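PDB 5YCZ: Trypsin/chymotrypsin inhibitor from Alocasia macrorrhizos, which inhibits trypsin and alpha-chymotrypsin, acting as a homodimeric Kunitz-type serine protease inhibitor. Local coordinates for residues A[39-44]-A[80-85]; A[74-79]-A[88-93]. One frame throughout, in Å; residues are numbered along the deposited sequence.

Contact 1: residues A[39-44]-A[80-85]; sequences CPLNVA and EPTRCP
Cys-39 and Cys-84 are joined covalently: their SG atoms lie 2.1 Å apart, and the CB-SG-SG-CB torsion of -93° gives the bridge a left-handed twist close to the relaxed right-angle value. In both cysteines SG is anti to the carbonyl carbon, and the two CB atoms point at each other's segment. The bridge has an apolar neighbour in Leu-41, whose CD2 comes within 3.5 Å of Cys-84 SG. That same methyl also lies over the centre of one face of the Arg-83 guanidinium, 3.6 Å from CZ, so one branch of the leucine meets both sulfur and the flat cation. The other branch takes a different direction: Leu-41 CD1 meets Thr-82 CG2 tip to tip at 3.3 Å. In this beta-trefoil of the plant Kunitz family, the bond ties the turn leading into strand 42-45, with its cis peptide before Pro-40, to the irregular loop that follows strand 74-77. No hydrogen bond links the two segments; cohesion comes from the disulfide and van der Waals contact, including the methyl on the guanidinium. The Arg-83 chain, extended from CG to NE, carries the guanidinium from a CB that does not point at segment 39-44 back to Leu-41. Its charged end is held from outside the segments, NH1 donating to Ser-38 O, with a weak bond from NH2 to Pro-35 O. Next to the disulfide, Pro-85 CD lies 4.2 Å from Cys-39 SG, while the proline itself packs on Gly-102 of the second subunit.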
ATOM      1  N   CYS A  39     -13.889  -6.195   9.650  1.00 25.61           N
ATOM      2  CA  CYS A  39     -12.854  -6.391   8.644  1.00 29.81           C
ATOM      3  C   CYS A  39     -13.335  -7.440   7.659  1.00 29.23           C
ATOM      4  O   CYS A  39     -14.041  -8.371   8.054  1.00 34.98           O
ATOM      5  CB  CYS A  39     -11.511  -6.830   9.253  1.00 28.27           C
ATOM      6  SG  CYS A  39     -10.559  -5.503  10.111  1.00 39.21           S
ATOM      7  N   PRO A  40     -12.978  -7.318   6.361  1.00 28.84           N
ATOM      8  CA  PRO A  40     -12.086  -6.296   5.797  1.00 29.71           C
ATOM      9  C   PRO A  40     -12.820  -5.017   5.417  1.00 24.61           C
ATOM     10  O   PRO A  40     -14.046  -5.011   5.382  1.00 20.76           O
ATOM     11  CB  PRO A  40     -11.511  -6.975   4.537  1.00 23.14           C
ATOM     12  CG  PRO A  40     -12.310  -8.226   4.334  1.00 26.37           C
ATOM     13  CD  PRO A  40     -13.460  -8.221   5.308  1.00 22.52           C
ATOM     14  N   LEU A  41     -12.063  -3.950   5.168  1.00 22.10           N
ATOM     15  CA  LEU A  41     -12.626  -2.747   4.583  1.00 22.60           C
ATOM     16  C   LEU A  41     -13.027  -3.016   3.140  1.00 19.86           C
ATOM     17  O   LEU A  41     -12.418  -3.844   2.452  1.00 19.09           O
ATOM     18  CB  LEU A  41     -11.619  -1.599   4.638  1.00 17.58           C
ATOM     19  CG  LEU A  41     -10.856  -1.474   5.958  1.00 20.03           C
ATOM     20  CD1 LEU A  41      -9.978  -0.256   5.901  1.00 21.41           C
ATOM     21  CD2 LEU A  41     -11.825  -1.359   7.121  1.00 23.69           C
ATOM     22  N   ASN A  42     -14.076  -2.323   2.695  1.00 16.23           N
ATOM     23  CA  ASN A  42     -14.497  -2.297   1.302  1.00 18.76           C
ATOM     24  C   ASN A  42     -14.174  -0.942   0.682  1.00 17.60           C
ATOM     25  O   ASN A  42     -14.030   0.067   1.376  1.00 15.54           O
ATOM     26  CB  ASN A  42     -16.003  -2.567   1.163  1.00 16.75           C
ATOM     27  CG  ASN A  42     -16.416  -3.849   1.797  1.00 16.98           C
ATOM     28  OD1 ASN A  42     -15.791  -4.890   1.590  1.00 22.38           O
ATOM     29  ND2 ASN A  42     -17.468  -3.795   2.589  1.00 18.50           N
ATOM     30  N   VAL A  43     -14.090  -0.920  -0.642  1.00 19.25           N
ATOM     31  CA  VAL A  43     -13.928   0.337  -1.360  1.00 18.01           C
ATOM     32  C   VAL A  43     -15.261   1.073  -1.379  1.00 17.57           C
ATOM     33  O   VAL A  43     -16.298   0.502  -1.732  1.00 17.80           O
ATOM     34  CB  VAL A  43     -13.390   0.080  -2.771  1.00 19.11           C
ATOM     35  CG1 VAL A  43     -13.089   1.398  -3.501  1.00 18.71           C
ATOM     36  CG2 VAL A  43     -12.105  -0.707  -2.636  1.00 18.60           C
ATOM     37  N   ALA A  44     -15.239   2.343  -0.978  1.00 20.12           N
ATOM     38  CA  ALA A  44     -16.448   3.139  -0.806  1.00 21.97           C
ATOM     39  C   ALA A  44     -16.217   4.550  -1.326  1.00 20.50           C
ATOM     40  O   ALA A  44     -15.086   5.032  -1.372  1.00 25.63           O
ATOM     41  CB  ALA A  44     -16.876   3.205   0.667  1.00 18.80           C
ATOM     42  N   GLU A  80      -1.690   2.815   1.811  1.00 27.01           N
ATOM     43  CA  GLU A  80      -1.579   3.348   3.159  1.00 29.96           C
ATOM     44  C   GLU A  80      -1.855   2.227   4.140  1.00 26.18           C
ATOM     45  O   GLU A  80      -2.425   1.194   3.770  1.00 29.44           O
ATOM     46  CB  GLU A  80      -2.534   4.526   3.411  1.00 26.51           C
ATOM     47  CG  GLU A  80      -3.898   4.378   2.814  1.00 28.61           C
ATOM     48  CD  GLU A  80      -4.719   5.647   2.980  1.00 45.99           C
ATOM     49  OE1 GLU A  80      -5.365   5.804   4.044  1.00 43.62           O
ATOM     50  OE2 GLU A  80      -4.703   6.499   2.051  1.00 53.20           O
ATOM     51  N   PRO A  81      -1.434   2.375   5.386  1.00 26.68           N
ATOM     52  CA  PRO A  81      -1.813   1.392   6.385  1.00 25.06           C
ATOM     53  C   PRO A  81      -3.269   1.594   6.735  1.00 26.00           C
ATOM     54  O   PRO A  81      -3.905   2.606   6.416  1.00 22.32           O
ATOM     55  CB  PRO A  81      -0.890   1.673   7.576  1.00 20.40           C
ATOM     56  CG  PRO A  81       0.152   2.570   7.050  1.00 21.68           C
ATOM     57  CD  PRO A  81      -0.516   3.370   5.963  1.00 25.47           C
ATOM     58  N   THR A  82      -3.763   0.607   7.460  1.00 25.79           N
ATOM     59  CA  THR A  82      -5.178   0.385   7.612  1.00 21.82           C
ATOM     60  C   THR A  82      -5.355  -0.299   8.947  1.00 23.46           C
ATOM     61  O   THR A  82      -4.418  -0.908   9.471  1.00 24.45           O
ATOM     62  CB  THR A  82      -5.662  -0.451   6.427  1.00 22.92           C
ATOM     63  OG1 THR A  82      -5.855   0.402   5.291  1.00 29.80           O
ATOM     64  CG2 THR A  82      -6.892  -1.234   6.721  1.00 24.22           C
ATOM     65  N   ARG A  83      -6.552  -0.175   9.507  1.00 21.26           N
ATOM     66  CA  ARG A  83      -6.888  -0.866  10.743  1.00 22.37           C
ATOM     67  C   ARG A  83      -7.131  -2.362  10.564  1.00 22.28           C
ATOM     68  O   ARG A  83      -7.331  -3.065  11.564  1.00 23.13           O
ATOM     69  CB  ARG A  83      -8.130  -0.221  11.377  1.00 25.21           C
ATOM     70  CG  ARG A  83      -9.425  -0.418  10.600  1.00 20.97           C
ATOM     71  CD  ARG A  83     -10.597  -0.151  11.525  1.00 28.61           C
ATOM     72  NE  ARG A  83     -11.845   0.158  10.840  1.00 28.54           N
ATOM     73  CZ  ARG A  83     -12.773  -0.745  10.566  1.00 29.25           C
ATOM     74  NH1 ARG A  83     -12.563  -2.010  10.914  1.00 24.90           N
ATOM     75  NH2 ARG A  83     -13.895  -0.377   9.946  1.00 30.44           N
ATOM     76  N   CYS A  84      -7.140  -2.864   9.335  1.00 21.57           N
ATOM     77  CA  CYS A  84      -7.373  -4.264   9.033  1.00 22.01           C
ATOM     78  C   CYS A  84      -6.117  -4.871   8.429  1.00 22.25           C
ATOM     79  O   CYS A  84      -5.308  -4.168   7.817  1.00 22.04           O
ATOM     80  CB  CYS A  84      -8.542  -4.456   8.062  1.00 23.20           C
ATOM     81  SG  CYS A  84     -10.184  -4.010   8.733  1.00 30.10           S
ATOM     82  N   PRO A  85      -5.913  -6.176   8.612  1.00 26.78           N
ATOM     83  CA  PRO A  85      -4.647  -6.802   8.221  1.00 24.56           C
ATOM     84  C   PRO A  85      -4.560  -7.224   6.765  1.00 27.99           C
ATOM     85  O   PRO A  85      -3.453  -7.570   6.306  1.00 25.00           O
ATOM     86  CB  PRO A  85      -4.617  -8.029   9.125  1.00 22.58           C
ATOM     87  CG  PRO A  85      -6.073  -8.428   9.180  1.00 17.79           C
ATOM     88  CD  PRO A  85      -6.785  -7.119   9.334  1.00 24.26           C
TER

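Contact 2: residues A[74-79]-A[88-93]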
ATOM      1  N   LEU A  74      -4.641  -4.194 -14.705  1.00 28.84           N
ATOM      2  CA  LEU A  74      -3.762  -3.687 -13.665  1.00 25.43           C
ATOM      3  C   LEU A  74      -4.329  -4.038 -12.303  1.00 26.15           C
ATOM      4  O   LEU A  74      -5.469  -4.492 -12.173  1.00 27.21           O
ATOM      5  CB  LEU A  74      -3.603  -2.182 -13.767  1.00 25.68           C
ATOM      6  CG  LEU A  74      -4.946  -1.490 -13.940  1.00 25.75           C
ATOM      7  CD1 LEU A  74      -5.617  -1.275 -12.599  1.00 24.62           C
ATOM      8  CD2 LEU A  74      -4.751  -0.152 -14.625  1.00 32.14           C
ATOM      9  N   TYR A  75      -3.542  -3.741 -11.280  1.00 25.32           N
ATOM     10  CA  TYR A  75      -3.981  -3.795  -9.897  1.00 21.65           C
ATOM     11  C   TYR A  75      -4.131  -2.391  -9.351  1.00 27.30           C
ATOM     12  O   TYR A  75      -3.483  -1.443  -9.811  1.00 30.73           O
ATOM     13  CB  TYR A  75      -2.984  -4.546  -9.030  1.00 26.27           C
ATOM     14  CG  TYR A  75      -2.576  -5.841  -9.626  1.00 27.03           C
ATOM     15  CD1 TYR A  75      -3.512  -6.827  -9.847  1.00 26.71           C
ATOM     16  CD2 TYR A  75      -1.258  -6.074  -9.991  1.00 24.81           C
ATOM     17  CE1 TYR A  75      -3.147  -8.032 -10.408  1.00 31.57           C
ATOM     18  CE2 TYR A  75      -0.879  -7.267 -10.546  1.00 27.85           C
ATOM     19  CZ  TYR A  75      -1.828  -8.253 -10.754  1.00 28.33           C
ATOM     20  OH  TYR A  75      -1.480  -9.463 -11.312  1.00 28.61           O
ATOM     21  N   ILE A  76      -4.980  -2.274  -8.338  1.00 22.59           N
ATOM     22  CA  ILE A  76      -5.274  -0.999  -7.706  1.00 20.31           C
ATOM     23  C   ILE A  76      -5.144  -1.184  -6.206  1.00 22.43           C
ATOM     24  O   ILE A  76      -5.545  -2.218  -5.660  1.00 19.69           O
ATOM     25  CB  ILE A  76      -6.691  -0.491  -8.056  1.00 20.75           C
ATOM     26  CG1 ILE A  76      -6.942  -0.558  -9.559  1.00 20.88           C
ATOM     27  CG2 ILE A  76      -6.902   0.940  -7.534  1.00 20.93           C
ATOM     28  CD1 ILE A  76      -8.399  -0.301  -9.960  1.00 16.74           C
ATOM     29  N   MET A  77      -4.608  -0.163  -5.530  1.00 21.98           N
ATOM     30  CA  MET A  77      -4.555  -0.197  -4.079  1.00 23.00           C
ATOM     31  C   MET A  77      -4.575   1.207  -3.508  1.00 24.01           C
ATOM     32  O   MET A  77      -4.335   2.185  -4.218  1.00 26.50           O
ATOM     33  CB  MET A  77      -3.325  -0.980  -3.604  1.00 24.76           C
ATOM     34  CG  MET A  77      -1.961  -0.465  -4.063  1.00 28.57           C
ATOM     35  SD  MET A  77      -0.657  -0.800  -2.846  1.00 36.83           S
ATOM     36  CE  MET A  77      -0.782  -2.576  -2.697  1.00 36.76           C
ATOM     37  N   PHE A  78      -4.940   1.289  -2.232  1.00 18.99           N
ATOM     38  CA  PHE A  78      -4.698   2.473  -1.435  1.00 21.30           C
ATOM     39  C   PHE A  78      -3.367   2.252  -0.722  1.00 25.75           C
ATOM     40  O   PHE A  78      -3.307   1.446   0.229  1.00 23.51           O
ATOM     41  CB  PHE A  78      -5.812   2.693  -0.420  1.00 20.85           C
ATOM     42  CG  PHE A  78      -7.155   3.003  -1.015  1.00 21.39           C
ATOM     43  CD1 PHE A  78      -7.564   4.317  -1.194  1.00 23.17           C
ATOM     44  CD2 PHE A  78      -8.043   1.979  -1.340  1.00 20.81           C
ATOM     45  CE1 PHE A  78      -8.826   4.610  -1.713  1.00 22.80           C
ATOM     46  CE2 PHE A  78      -9.303   2.264  -1.860  1.00 20.58           C
ATOM     47  CZ  PHE A  78      -9.695   3.590  -2.045  1.00 19.49           C
ATOM     48  N   PRO A  79      -2.303   2.906  -1.125  1.00 27.55           N
ATOM     49  CA  PRO A  79      -1.007   2.564  -0.499  1.00 30.02           C
ATOM     50  C   PRO A  79      -0.850   3.211   0.869  1.00 30.29           C
ATOM     51  O   PRO A  79      -0.007   4.076   1.099  1.00 30.93           O
ATOM     52  CB  PRO A  79       0.001   3.096  -1.517  1.00 21.78           C
ATOM     53  CG  PRO A  79      -0.683   4.227  -2.166  1.00 27.16           C
ATOM     54  CD  PRO A  79      -2.178   3.962  -2.142  1.00 25.43           C
ATOM     55  N   THR A  88      -4.541  -3.738   1.055  1.00 20.00           N
ATOM     56  CA  THR A  88      -5.404  -2.722   0.482  1.00 18.02           C
ATOM     57  C   THR A  88      -5.489  -2.811  -1.046  1.00 21.99           C
ATOM     58  O   THR A  88      -5.834  -1.821  -1.704  1.00 24.73           O
ATOM     59  CB  THR A  88      -4.914  -1.343   0.900  1.00 21.51           C
ATOM     60  OG1 THR A  88      -3.511  -1.250   0.621  1.00 23.19           O
ATOM     61  CG2 THR A  88      -5.148  -1.137   2.389  1.00 21.73           C
ATOM     62  N   VAL A  89      -5.147  -3.963  -1.618  1.00 24.40           N
ATOM     63  CA  VAL A  89      -5.315  -4.217  -3.045  1.00 23.01           C
ATOM     64  C   VAL A  89      -6.781  -4.529  -3.317  1.00 21.33           C
ATOM     65  O   VAL A  89      -7.376  -5.379  -2.651  1.00 21.97           O
ATOM     66  CB  VAL A  89      -4.419  -5.382  -3.499  1.00 23.23           C
ATOM     67  CG1 VAL A  89      -4.808  -5.846  -4.867  1.00 20.40           C
ATOM     68  CG2 VAL A  89      -2.975  -4.969  -3.513  1.00 28.60           C
ATOM     69  N   TRP A  90      -7.362  -3.852  -4.307  1.00 18.97           N
ATOM     70  CA  TRP A  90      -8.748  -4.099  -4.661  1.00 17.49           C
ATOM     71  C   TRP A  90      -8.919  -5.509  -5.193  1.00 18.43           C
ATOM     72  O   TRP A  90      -8.087  -6.006  -5.956  1.00 17.30           O
ATOM     73  CB  TRP A  90      -9.206  -3.137  -5.741  1.00 16.74           C
ATOM     74  CG  TRP A  90      -9.330  -1.732  -5.381  1.00 18.99           C
ATOM     75  CD1 TRP A  90      -8.788  -1.083  -4.309  1.00 18.49           C
ATOM     76  CD2 TRP A  90     -10.053  -0.758  -6.121  1.00 18.79           C
ATOM     77  NE1 TRP A  90      -9.134   0.245  -4.344  1.00 18.44           N
ATOM     78  CE2 TRP A  90      -9.913   0.466  -5.447  1.00 16.45           C
ATOM     79  CE3 TRP A  90     -10.814  -0.807  -7.292  1.00 17.64           C
ATOM     80  CZ2 TRP A  90     -10.501   1.625  -5.898  1.00 19.60           C
ATOM     81  CZ3 TRP A  90     -11.397   0.340  -7.747  1.00 19.25           C
ATOM     82  CH2 TRP A  90     -11.243   1.549  -7.052  1.00 22.75           C
ATOM     83  N   THR A  91     -10.035  -6.131  -4.837  1.00 15.64           N
ATOM     84  CA  THR A  91     -10.421  -7.388  -5.451  1.00 18.48           C
ATOM     85  C   THR A  91     -11.936  -7.391  -5.512  1.00 17.76           C
ATOM     86  O   THR A  91     -12.605  -6.785  -4.667  1.00 15.47           O
ATOM     87  CB  THR A  91      -9.868  -8.602  -4.675  1.00 19.10           C
ATOM     88  OG1 THR A  91     -10.347  -9.834  -5.250  1.00 22.81           O
ATOM     89  CG2 THR A  91     -10.269  -8.522  -3.206  1.00 15.79           C
ATOM     90  N   PHE A  92     -12.483  -8.017  -6.537  1.00 18.61           N
ATOM     91  CA  PHE A  92     -13.931  -8.017  -6.690  1.00 23.60           C
ATOM     92  C   PHE A  92     -14.480  -9.269  -6.034  1.00 21.14           C
ATOM     93  O   PHE A  92     -14.252 -10.377  -6.526  1.00 24.89           O
ATOM     94  CB  PHE A  92     -14.350  -7.938  -8.154  1.00 23.06           C
ATOM     95  CG  PHE A  92     -15.831  -7.762  -8.326  1.00 22.32           C
ATOM     96  CD1 PHE A  92     -16.425  -6.538  -8.063  1.00 21.30           C
ATOM     97  CD2 PHE A  92     -16.629  -8.824  -8.719  1.00 19.49           C
ATOM     98  CE1 PHE A  92     -17.786  -6.368  -8.202  1.00 21.51           C
ATOM     99  CE2 PHE A  92     -17.993  -8.670  -8.848  1.00 22.12           C
ATOM    100  CZ  PHE A  92     -18.578  -7.435  -8.592  1.00 22.03           C
ATOM    101  N   ASP A  93     -15.179  -9.097  -4.913  1.00 19.86           N
ATOM    102  CA  ASP A  93     -15.855 -10.209  -4.244  1.00 20.55           C
ATOM    103  C   ASP A  93     -17.086 -10.541  -5.072  1.00 24.92           C
ATOM    104  O   ASP A  93     -18.058  -9.779  -5.094  1.00 20.17           O
ATOM    105  CB  ASP A  93     -16.214  -9.835  -2.807  1.00 27.40           C
ATOM    106  CG  ASP A  93     -16.918 -10.982  -2.023  1.00 30.68           C
ATOM    107  OD1 ASP A  93     -17.317 -12.000  -2.624  1.00 35.63           O
ATOM    108  OD2 ASP A  93     -17.087 -10.854  -0.786  1.00 28.89           O
TER
HETATM  109  O   HOH W   1      -6.400  -4.907  -7.596  1.00 17.87           O
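Met-77 and Val-89 face each other as a non-hydrogen-bonded antiparallel pair, a single bridge with CA atoms 4.2 Å apart, flanked by backbone bonds on both sides. The bond from Trp-90 N to Ile-76 O is the shorter and straighter, 2.8 Å with an N-H...O angle of 165°. The bond from Phe-78 N to Thr-88 O is longer, at 3.3 Å. Beyond the bridge the backbones part, and water 1 spans them, accepting from Ile-76 N and lying 2.6 Å from Trp-90 O, to which it can donate. On the indole side, Ile-76 lies across Trp-90 with both of its branches engaged. CG2, anti to the backbone N, sits over the face in a CH-pi contact, 3.8 Å from the centroid of the five-membered ring, while Ile-76 CD1 reaches the six-membered ring at Trp-90 CE3 (3.6 Å). Phe-78 approaches the same indole at its rim, Phe-78 CE2 being 3.2 Å from Trp-90 NE1, with the two ring planes inclined at 37°. Leu-56, the first residue of the predicted reactive bond, touches Ile-76, Phe-78 and Trp-90, which puts these rings beside that bond. Away from the indole, Met-77 bends at chi2 and chi3 to bring CE to Val-89 CG2. Thr-88 OG1 donates to Phe-78 O at 2.7 Å from above the carbonyl plane. In this buried setting, N and O of Ile-76, Phe-78 and Trp-90, and O of Thr-88, find partners in the bridge bonds, one threonine hydroxyl and one water; the contact between the side chains of Ile-76, Phe-78 and Trp-90 is left mainly apolar, with the indole NE1 beside the Phe-78 ring.

How the contacts relate
Segments 74-79 and 80-85 are consecutive, and their partners, 88-93 and 39-44, come after and before them in sequence. Contact 2 is core, with all six touching residues buried and its centre about 7 Å from the chain centre; contact 1 is partly buried, its centre about 15 Å out. Chemistry follows place: the inner contact relies on main-chain bonds, a water and ring packing, whereas the outer has a covalent bridge and no hydrogen bond across it. Their centres are about 11 Å apart, and they touch at several points, among them Thr-82 OG1 on Thr-88 CG2 (3.4 Å) and Val-43 CG1 on Trp-90 CZ2 (3.5 Å). Both also touch the second subunit.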